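Local coordinates for endo-alpha-(1->5)-L-arabinanase (Bacillus licheniformis, PDB 6B7K), which probably cleaves internal alpha-(1->5)-arabinofuranosidic linkages of arabinan, as a calcium-binding glycoside hydrolase of family 43, at residues 38-42 with 43-47; 111-114 with 115-118; 264-267 with 268-272. All coordinates share one frame; numbering follows the deposited sequence.

Interaction 1 (38-42 with 43-47)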
# COMPACT_ATOMS: atom_id res chain seq x y z
N THR A 38 -7.49 5.17 -2.64
CA THR A 38 -8.83 4.63 -2.46
C THR A 38 -9.85 5.55 -3.12
O THR A 38 -9.78 6.77 -2.97
CB THR A 38 -9.14 4.45 -0.98
OG1 THR A 38 -8.28 3.46 -0.42
CG2 THR A 38 -10.59 4.03 -0.77
N GLY A 39 -10.78 4.96 -3.86
CA GLY A 39 -11.67 5.75 -4.68
C GLY A 39 -12.55 6.68 -3.85
O GLY A 39 -12.95 6.36 -2.73
N LEU A 40 -12.85 7.84 -4.43
CA LEU A 40 -13.79 8.79 -3.86
C LEU A 40 -15.11 8.61 -4.60
O LEU A 40 -15.28 9.09 -5.72
CB LEU A 40 -13.26 10.22 -3.99
CG LEU A 40 -14.19 11.35 -3.55
CD1 LEU A 40 -14.57 11.19 -2.08
CD2 LEU A 40 -13.55 12.70 -3.80
N GLY A 41 -16.04 7.90 -3.97
CA GLY A 41 -17.32 7.60 -4.58
C GLY A 41 -17.37 6.19 -5.14
O GLY A 41 -17.92 5.29 -4.51
N THR A 42 -16.80 6.01 -6.33
CA THR A 42 -16.73 4.71 -6.96
C THR A 42 -15.35 4.54 -7.57
O THR A 42 -14.70 5.51 -7.96
CB THR A 42 -17.80 4.52 -8.04
OG1 THR A 42 -19.02 5.10 -7.59
CG2 THR A 42 -18.03 3.02 -8.30
N GLY A 43 -14.89 3.29 -7.61
CA GLY A 43 -13.63 2.98 -8.25
C GLY A 43 -12.39 3.36 -7.47
O GLY A 43 -12.32 3.16 -6.26
N LEU A 44 -11.39 3.91 -8.17
CA LEU A 44 -10.10 4.25 -7.59
C LEU A 44 -9.76 5.70 -7.90
O LEU A 44 -9.96 6.17 -9.03
CB LEU A 44 -9.00 3.33 -8.13
CG LEU A 44 -9.11 1.86 -7.72
CD1 LEU A 44 -8.15 1.01 -8.53
CD2 LEU A 44 -8.84 1.72 -6.23
N ARG A 45 -9.24 6.41 -6.90
CA ARG A 45 -8.95 7.83 -7.02
C ARG A 45 -7.54 8.04 -7.55
O ARG A 45 -6.59 7.38 -7.11
CB ARG A 45 -9.11 8.52 -5.66
CG ARG A 45 -8.72 9.98 -5.64
CD ARG A 45 -9.33 10.69 -4.44
NE ARG A 45 -8.77 12.02 -4.23
CZ ARG A 45 -9.14 13.11 -4.92
NH1 ARG A 45 -10.06 13.01 -5.86
NH2 ARG A 45 -8.57 14.28 -4.66
N VAL A 46 -7.41 8.96 -8.50
CA VAL A 46 -6.12 9.32 -9.09
C VAL A 46 -6.00 10.84 -9.09
O VAL A 46 -6.94 11.54 -9.49
CB VAL A 46 -5.96 8.77 -10.52
CG1 VAL A 46 -4.64 9.21 -11.10
CG2 VAL A 46 -6.07 7.26 -10.52
N ILE A 47 -4.86 11.34 -8.63
CA ILE A 47 -4.55 12.76 -8.69
C ILE A 47 -3.15 12.92 -9.28
O ILE A 47 -2.27 12.08 -9.08
CB ILE A 47 -4.67 13.46 -7.32
CG1 ILE A 47 -3.84 12.73 -6.26
CG2 ILE A 47 -6.12 13.52 -6.89
CD1 ILE A 47 -3.96 13.35 -4.88
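Gly39 and Gly43 bring the two ends of this loop together through their backbones. The CA of Gly39 makes a CA-H...O contact with Gly43 O at 3.1 Å, with an angle of 142° at the hydrogen. Gly39 CA also lies 3.6 Å from Leu44 CA and 3.4 Å from Arg45 N. Gly39 has no side chain, and this lets its CA lie directly against the backbone of Gly43 to Arg45. Gly43 has a positive phi of 76°, where the chain turns back toward Arg45.

Beside this backbone contact two side chains meet. Leu40 and Arg45 lie side by side and point the same way. Leu40 CB packs on Arg45 CD at 4.0 Å, an aliphatic contact along the arginine stem. Leu40 CD2 comes near Arg45 NH1 at 4.1 Å and reaches the guanidinium obliquely. The stem is extended from CG to NE. CG is anti to the backbone N (chi1 175°), which sets the extended stem alongside Leu40. Arg45 CB lies 3.3 Å from Thr38 O. Further along the strand, the methyl CG2 of Ile47 sits over one guanidinium face, toward its rim.

The polar ends are held from outside the loop. Arg45 NH2 forms a salt bridge with Asp18, and NE bonds to the carbonyl of Phe20. Thr38 points away from Arg45. Its OG1 is hydrogen-bonded to Asp23, the predicted proton acceptor of the active site, and to Ala82 N.

The loop is a hairpin connection between the adjacent antiparallel strands 32-38 and 44-49. Leu44 turns from the loop to pack on Ile61 of strand 54-61 and on Leu94 and Tyr96 of strand 92-98, in the neighbouring sheet.

Interaction 2 (111-114 with 115-118)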
# COMPACT_ATOMS: atom_id res chain seq x y z
N ALA A 111 -5.28 -4.52 -12.51
CA ALA A 111 -5.46 -3.74 -13.73
C ALA A 111 -4.09 -3.43 -14.32
O ALA A 111 -3.08 -3.38 -13.61
CB ALA A 111 -6.24 -2.45 -13.46
N SER A 112 -4.07 -3.21 -15.63
CA SER A 112 -2.81 -3.05 -16.33
C SER A 112 -2.97 -2.08 -17.50
O SER A 112 -4.06 -1.96 -18.07
CB SER A 112 -2.28 -4.40 -16.83
OG SER A 112 -1.06 -4.24 -17.52
N THR A 113 -1.88 -1.41 -17.84
CA THR A 113 -1.83 -0.54 -19.01
C THR A 113 -0.37 -0.36 -19.42
O THR A 113 0.54 -0.57 -18.62
CB THR A 113 -2.47 0.82 -18.75
OG1 THR A 113 -2.54 1.55 -19.98
CG2 THR A 113 -1.64 1.61 -17.76
N ASP A 114 -0.18 0.04 -20.67
CA ASP A 114 1.15 0.38 -21.17
C ASP A 114 1.54 1.81 -20.88
O ASP A 114 2.74 2.14 -20.93
CB ASP A 114 1.22 0.15 -22.69
CG ASP A 114 0.49 1.23 -23.47
OD1 ASP A 114 -0.71 1.44 -23.23
OD2 ASP A 114 1.13 1.88 -24.32
N ARG A 115 0.58 2.67 -20.57
CA ARG A 115 0.85 4.09 -20.36
C ARG A 115 -0.32 4.68 -19.58
O ARG A 115 -1.45 4.69 -20.07
CB ARG A 115 1.03 4.82 -21.69
CG ARG A 115 1.18 6.33 -21.56
CD ARG A 115 1.55 6.97 -22.88
NE ARG A 115 0.57 6.69 -23.92
CZ ARG A 115 -0.48 7.46 -24.20
NH1 ARG A 115 -0.69 8.57 -23.50
NH2 ARG A 115 -1.31 7.13 -25.17
N ILE A 116 -0.04 5.17 -18.37
CA ILE A 116 -1.10 5.68 -17.50
C ILE A 116 -1.84 6.83 -18.17
O ILE A 116 -3.06 6.96 -18.01
CB ILE A 116 -0.50 6.10 -16.14
CG1 ILE A 116 0.11 4.88 -15.44
CG2 ILE A 116 -1.56 6.75 -15.27
CD1 ILE A 116 0.71 5.19 -14.08
N SER A 117 -1.14 7.65 -18.95
CA SER A 117 -1.78 8.81 -19.57
C SER A 117 -2.77 8.44 -20.66
O SER A 117 -3.51 9.31 -21.13
CB SER A 117 -0.71 9.76 -20.13
OG SER A 117 -0.13 9.23 -21.31
N SER A 118 -2.81 7.17 -21.08
CA SER A 118 -3.85 6.75 -22.01
C SER A 118 -5.20 6.59 -21.32
O SER A 118 -6.24 6.69 -21.98
CB SER A 118 -3.46 5.44 -22.70
OG SER A 118 -3.66 4.34 -21.85
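The carbonyl O of Arg115 is gripped twice by Ser118 and lies 3.3 Å from Thr113 OG1, across the turn. Ser118 OG donates to it at 2.9 Å, nearly along the C=O axis. Ser118 N donates to it at 3.0 Å and closes the first turn of the 3-10 segment 116-118. Ser118 OG sits between its backbone N and carbonyl carbon (chi1 78°), which folds the hydroxyl back toward this oxygen. The same hydroxyl is met by Gln120 N.

Thr113 works from the strand side. Its OG1 bonds to the carbonyl of Gln120. It also takes a weak but straight bond from Arg115 N, 3.4 Å long, which makes a loose ST turn. Its methyl CG2 lies 4.4 Å from Ile116 CG1.

Asp114 and Arg115 run side by side in the same direction, but their charged ends do not meet. Asp114 OD2 stays 4.9 Å from Arg115 NE, and the carboxylate and guanidinium planes are 88° apart. At this separation any attraction is probably weak, and no salt bridge forms. The arginine chain bends at chi3 (58°), which lays one guanidinium face over Ser118 CB, offset toward the rim.

Ile116 points away from Thr113 and is buried against Tyr92, Ile27 and Phe36. Its N is hydrogen-bonded to Glu29. This is a strand end passing into a short 3-10 turn, in the connection between antiparallel strands 106-113 and 122-130 of one four-stranded blade of the GH43 beta-propeller.

Interaction 3 (264-267 with 268-272); sequences DVLN and NSILV. With CA (calcium ion), chain F.
Val265 and Leu271 cross obliquely on one face of the hairpin, with Val265 CG1 4.0 Å from Leu271 CD1. Phe206 packs on both. The other face carries Asp264, Leu266, Ile270 and Val272. There Leu266 CB faces Ile270 CB, and Val272 CG2 lies 4.0 Å from Asp264 CB.

The carboxylate of Asp264 turns from Val272 toward the metal. Its CG is anti to the backbone N (chi1 -156°), and both oxygens reach calcium, OD1 at 2.7 Å and OD2 at 2.5 Å. OD1 also accepts Val265 N, tilted out of the carboxylate plane. OD2 is further bonded to Ser25. A water on the metal donates to Val265 O at 2.6 Å.

Backbone bonds join the strands, among them Val272 N to Asp264 O at 2.8 Å. Ser269 and Ile270 both face Leu266 in a classic beta bulge, beside the turn at Asn267 and Asn268. Asn268 is tied to Thr197 and Tyr198 through its amide.

Asp264 shares the metal with Asp84 and Asp142. The calcium probably offsets the repulsion among these carboxylates. The bidentate grip and the bond from Val265 N hold the Asp264 carboxylate at a set rotation beside the strand.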
# COMPACT_ATOMS: atom_id res chain seq x y z
N ASP A 264 3.90 4.13 1.14
CA ASP A 264 4.51 3.41 0.03
C ASP A 264 5.78 4.16 -0.35
O ASP A 264 5.87 5.38 -0.16
CB ASP A 264 3.57 3.27 -1.17
CG ASP A 264 3.92 2.09 -2.06
OD1 ASP A 264 5.00 1.49 -1.85
OD2 ASP A 264 3.12 1.77 -2.95
N VAL A 265 6.75 3.43 -0.87
CA VAL A 265 8.05 3.99 -1.23
C VAL A 265 8.26 3.86 -2.74
O VAL A 265 7.85 2.87 -3.35
CB VAL A 265 9.20 3.31 -0.46
CG1 VAL A 265 9.11 3.63 1.02
CG2 VAL A 265 9.17 1.80 -0.68
N LEU A 266 8.88 4.87 -3.33
CA LEU A 266 9.15 4.91 -4.76
C LEU A 266 10.63 5.15 -5.00
O LEU A 266 11.19 6.13 -4.48
CB LEU A 266 8.33 5.99 -5.46
CG LEU A 266 8.70 6.31 -6.91
CD1 LEU A 266 8.43 5.12 -7.82
CD2 LEU A 266 7.96 7.55 -7.40
N ASN A 267 11.26 4.27 -5.77
CA ASN A 267 12.64 4.42 -6.21
C ASN A 267 13.62 4.53 -5.04
O ASN A 267 14.71 5.08 -5.20
CB ASN A 267 12.79 5.63 -7.15
CG ASN A 267 13.94 5.49 -8.12
OD1 ASN A 267 14.46 4.39 -8.34
ND2 ASN A 267 14.35 6.60 -8.73
N ASN A 268 13.23 4.01 -3.88
CA ASN A 268 14.07 4.03 -2.67
C ASN A 268 14.50 5.46 -2.32
O ASN A 268 15.63 5.69 -1.88
CB ASN A 268 15.29 3.13 -2.83
CG ASN A 268 14.96 1.66 -2.68
OD1 ASN A 268 13.99 1.30 -2.01
ND2 ASN A 268 15.76 0.80 -3.31
N SER A 269 13.60 6.42 -2.51
CA SER A 269 13.96 7.81 -2.27
C SER A 269 12.75 8.67 -1.92
O SER A 269 12.90 9.84 -1.55
CB SER A 269 14.67 8.39 -3.49
OG SER A 269 13.83 8.35 -4.64
N ILE A 270 11.55 8.11 -2.03
CA ILE A 270 10.31 8.87 -1.82
C ILE A 270 9.32 7.98 -1.08
O ILE A 270 8.90 6.95 -1.61
CB ILE A 270 9.71 9.36 -3.15
CG1 ILE A 270 10.65 10.35 -3.83
CG2 ILE A 270 8.34 9.98 -2.91
CD1 ILE A 270 10.28 10.65 -5.26
N LEU A 271 8.93 8.40 0.12
CA LEU A 271 7.88 7.73 0.89
C LEU A 271 6.63 8.61 0.88
O LEU A 271 6.66 9.73 1.40
CB LEU A 271 8.33 7.46 2.33
CG LEU A 271 7.38 6.68 3.25
CD1 LEU A 271 8.17 5.86 4.26
CD2 LEU A 271 6.40 7.59 3.98
N VAL A 272 5.56 8.10 0.28
CA VAL A 272 4.28 8.77 0.30
C VAL A 272 3.43 8.17 1.41
O VAL A 272 3.70 7.09 1.92
CB VAL A 272 3.55 8.70 -1.06
CG1 VAL A 272 4.27 9.57 -2.07
CG2 VAL A 272 3.47 7.25 -1.52
CA CA F . 4.35 -0.22 -3.89
O HOH W 1 6.76 0.73 -4.29

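How the interactions relate
The three contacts follow one another along the chain, and each lies in a different sheet of the beta-propeller. Interaction 1 joins strands 32-38 and 44-49, interaction 2 spans the end of strand 106-113 and the connection toward strand 122-130, and interaction 3 links strands 257-266 and 270-277. Centres are about 16 Å apart for interactions 1 and 2, and about 21 Å from either to interaction 3. None touches another. Ile116 of interaction 2 leans on strands 25-29 and 32-38, so the first two sheets are packed together there. Interaction 3 is part of the calcium site. Interaction 1 approaches it at its Thr38 end, whose side chain is about 9 Å from a calcium, while interaction 2 is more peripheral.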